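Hypothetical protein (Pseudomonas aeruginosa, PDB 2H9F) is probably a methylaconitate isomerase of the PrpF family. Local coordinates at residues A[249-252]-A[253-257]. Sequence-based numbering, arbitrary orientation.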
ATOM      1  N   ARG A 249      37.294   7.631   1.634  1.00 38.64           N
ATOM      2  CA  ARG A 249      37.986   8.511   0.705  1.00 40.11           C
ATOM      3  C   ARG A 249      37.012   9.410  -0.052  1.00 38.85           C
ATOM      4  O   ARG A 249      37.271  10.600  -0.255  1.00 39.23           O
ATOM      5  CB  ARG A 249      38.790   7.655  -0.286  1.00 40.66           C
ATOM      6  CG  ARG A 249      39.810   8.406  -1.105  1.00 41.57           C
ATOM      7  CD  ARG A 249      40.675   7.439  -1.925  1.00 43.61           C
ATOM      8  NE  ARG A 249      41.570   8.159  -2.841  1.00 45.55           N
ATOM      9  CZ  ARG A 249      41.316   8.421  -4.125  1.00 49.19           C
ATOM     10  NH1 ARG A 249      40.182   8.037  -4.694  1.00 50.01           N
ATOM     11  NH2 ARG A 249      42.209   9.080  -4.851  1.00 50.83           N
ATOM     12  N   PHE A 250      35.898   8.840  -0.495  1.00 38.14           N
ATOM     13  CA  PHE A 250      34.880   9.628  -1.197  1.00 39.21           C
ATOM     14  C   PHE A 250      34.299  10.693  -0.279  1.00 38.86           C
ATOM     15  O   PHE A 250      34.045  11.833  -0.698  1.00 38.84           O
ATOM     16  CB  PHE A 250      33.745   8.722  -1.710  1.00 39.35           C
ATOM     17  CG  PHE A 250      33.992   8.151  -3.042  1.00 38.30           C
ATOM     18  CD1 PHE A 250      34.071   8.967  -4.157  1.00 38.89           C
ATOM     19  CD2 PHE A 250      34.104   6.766  -3.217  1.00 39.58           C
ATOM     20  CE1 PHE A 250      34.302   8.403  -5.436  1.00 38.94           C
ATOM     21  CE2 PHE A 250      34.325   6.213  -4.469  1.00 41.65           C
ATOM     22  CZ  PHE A 250      34.424   7.030  -5.584  1.00 39.48           C
ATOM     23  N   GLU A 251      34.090  10.317   0.985  1.00 37.49           N
ATOM     24  CA  GLU A 251      33.518  11.233   1.947  1.00 37.97           C
ATOM     25  C   GLU A 251      34.457  12.403   2.179  1.00 39.87           C
ATOM     26  O   GLU A 251      34.002  13.516   2.447  1.00 41.47           O
ATOM     27  CB  GLU A 251      33.201  10.525   3.263  1.00 37.08           C
ATOM     28  CG  GLU A 251      32.707  11.448   4.421  1.00 36.97           C
ATOM     29  CD  GLU A 251      31.340  12.100   4.177  1.00 39.79           C
ATOM     30  OE1 GLU A 251      30.702  11.767   3.144  1.00 36.60           O
ATOM     31  OE2 GLU A 251      30.919  12.962   5.028  1.00 37.93           O
ATOM     32  N   ARG A 252      35.759  12.164   2.077  1.00 40.64           N
ATOM     33  CA  ARG A 252      36.726  13.244   2.257  1.00 41.95           C
ATOM     34  C   ARG A 252      36.635  14.258   1.131  1.00 40.47           C
ATOM     35  O   ARG A 252      36.741  15.473   1.344  1.00 40.19           O
ATOM     36  CB  ARG A 252      38.137  12.671   2.415  1.00 44.29           C
ATOM     37  CG  ARG A 252      38.398  12.328   3.870  1.00 49.41           C
ATOM     38  CD  ARG A 252      39.144  11.060   4.048  1.00 60.61           C
ATOM     39  NE  ARG A 252      40.582  11.273   3.969  1.00 65.63           N
ATOM     40  CZ  ARG A 252      41.369  11.578   4.997  1.00 67.25           C
ATOM     41  NH1 ARG A 252      40.878  11.734   6.234  1.00 69.88           N
ATOM     42  NH2 ARG A 252      42.670  11.739   4.771  1.00 66.52           N
ATOM     43  N   ILE A 253      36.390  13.750  -0.061  1.00 39.70           N
ATOM     44  CA  ILE A 253      36.207  14.609  -1.228  1.00 40.77           C
ATOM     45  C   ILE A 253      34.905  15.383  -1.079  1.00 39.40           C
ATOM     46  O   ILE A 253      34.862  16.613  -1.294  1.00 40.30           O
ATOM     47  CB  ILE A 253      36.203  13.820  -2.546  1.00 39.14           C
ATOM     48  CG1 ILE A 253      37.488  12.977  -2.685  1.00 43.49           C
ATOM     49  CG2 ILE A 253      36.132  14.787  -3.708  1.00 42.33           C
ATOM     50  CD1 ILE A 253      37.548  12.086  -3.863  1.00 41.02           C
ATOM     51  N   ARG A 254      33.859  14.677  -0.652  1.00 37.09           N
ATOM     52  CA  ARG A 254      32.562  15.298  -0.465  1.00 36.82           C
ATOM     53  C   ARG A 254      32.686  16.438   0.571  1.00 36.40           C
ATOM     54  O   ARG A 254      32.181  17.523   0.361  1.00 36.57           O
ATOM     55  CB  ARG A 254      31.518  14.253  -0.019  1.00 37.36           C
ATOM     56  CG  ARG A 254      30.045  14.711  -0.180  1.00 38.72           C
ATOM     57  CD  ARG A 254      29.025  13.720   0.419  1.00 37.22           C
ATOM     58  NE  ARG A 254      29.048  13.740   1.880  1.00 39.33           N
ATOM     59  CZ  ARG A 254      28.410  14.615   2.668  1.00 37.04           C
ATOM     60  NH1 ARG A 254      27.602  15.538   2.201  1.00 40.31           N
ATOM     61  NH2 ARG A 254      28.551  14.518   3.964  1.00 34.72           N
ATOM     62  N   VAL A 255      33.396  16.186   1.666  1.00 37.41           N
ATOM     63  CA  VAL A 255      33.575  17.201   2.728  1.00 36.14           C
ATOM     64  C   VAL A 255      34.379  18.419   2.250  1.00 34.38           C
ATOM     65  O   VAL A 255      34.047  19.575   2.556  1.00 37.38           O
ATOM     66  CB  VAL A 255      34.235  16.539   3.992  1.00 38.01           C
ATOM     67  CG1 VAL A 255      34.610  17.570   5.050  1.00 36.34           C
ATOM     68  CG2 VAL A 255      33.290  15.494   4.588  1.00 36.22           C
ATOM     69  N   ALA A 256      35.443  18.154   1.507  1.00 37.22           N
ATOM     70  CA  ALA A 256      36.253  19.198   0.895  1.00 37.88           C
ATOM     71  C   ALA A 256      35.389  20.125   0.001  1.00 38.60           C
ATOM     72  O   ALA A 256      35.464  21.350   0.111  1.00 40.02           O
ATOM     73  CB  ALA A 256      37.387  18.568   0.106  1.00 37.58           C
ATOM     74  N   GLY A 257      34.544  19.535  -0.835  1.00 39.56           N
ATOM     75  CA  GLY A 257      33.614  20.307  -1.680  1.00 39.73           C
ATOM     76  C   GLY A 257      32.570  21.058  -0.881  1.00 40.71           C
ATOM     77  O   GLY A 257      32.230  22.197  -1.219  1.00 41.54           O
TER
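Two groups grip OE2 of Glu251: NH2 of Arg254, at 3.0 Å, and the side-chain amide of Gln274. The first comes in on the syn lone pair, while the other carboxylate oxygen, OE1 of Glu251, takes NE of Arg254 at 2.9 Å in a nearly straight bond (176°). OE1 lies in the guanidinium plane, but NE meets it on the syn side from out of the carboxylate plane. This is a side-on, two-pronged salt bridge, with the carboxylate and guanidinium planes turned 34° from each other. Glu251 reaches it by bending at chi2 (66°), which folds the carboxylate along the helix toward the next turn. The guanidinium is further tied to two backbone carbonyls, Arg273 through NH2 and Pro277 through NH1, so its rotation is well fixed. Beside the bridge, CG2 of Val255 packs 3.5 Å from OE2 of Glu251.

The helix backbone itself is closed by bonds such as Arg254 N to Phe250 O at 2.9 Å and Val255 N to Glu251 O at 2.8 Å. Glu251 and Arg254 form an i to i+3 salt bridge on an alpha-helix, here joining helix 244-260 to the 273-277 region just ahead of strand 278-283, while Ile253 turns to a different face, onto Leu202 and Val204 of strand 200-204.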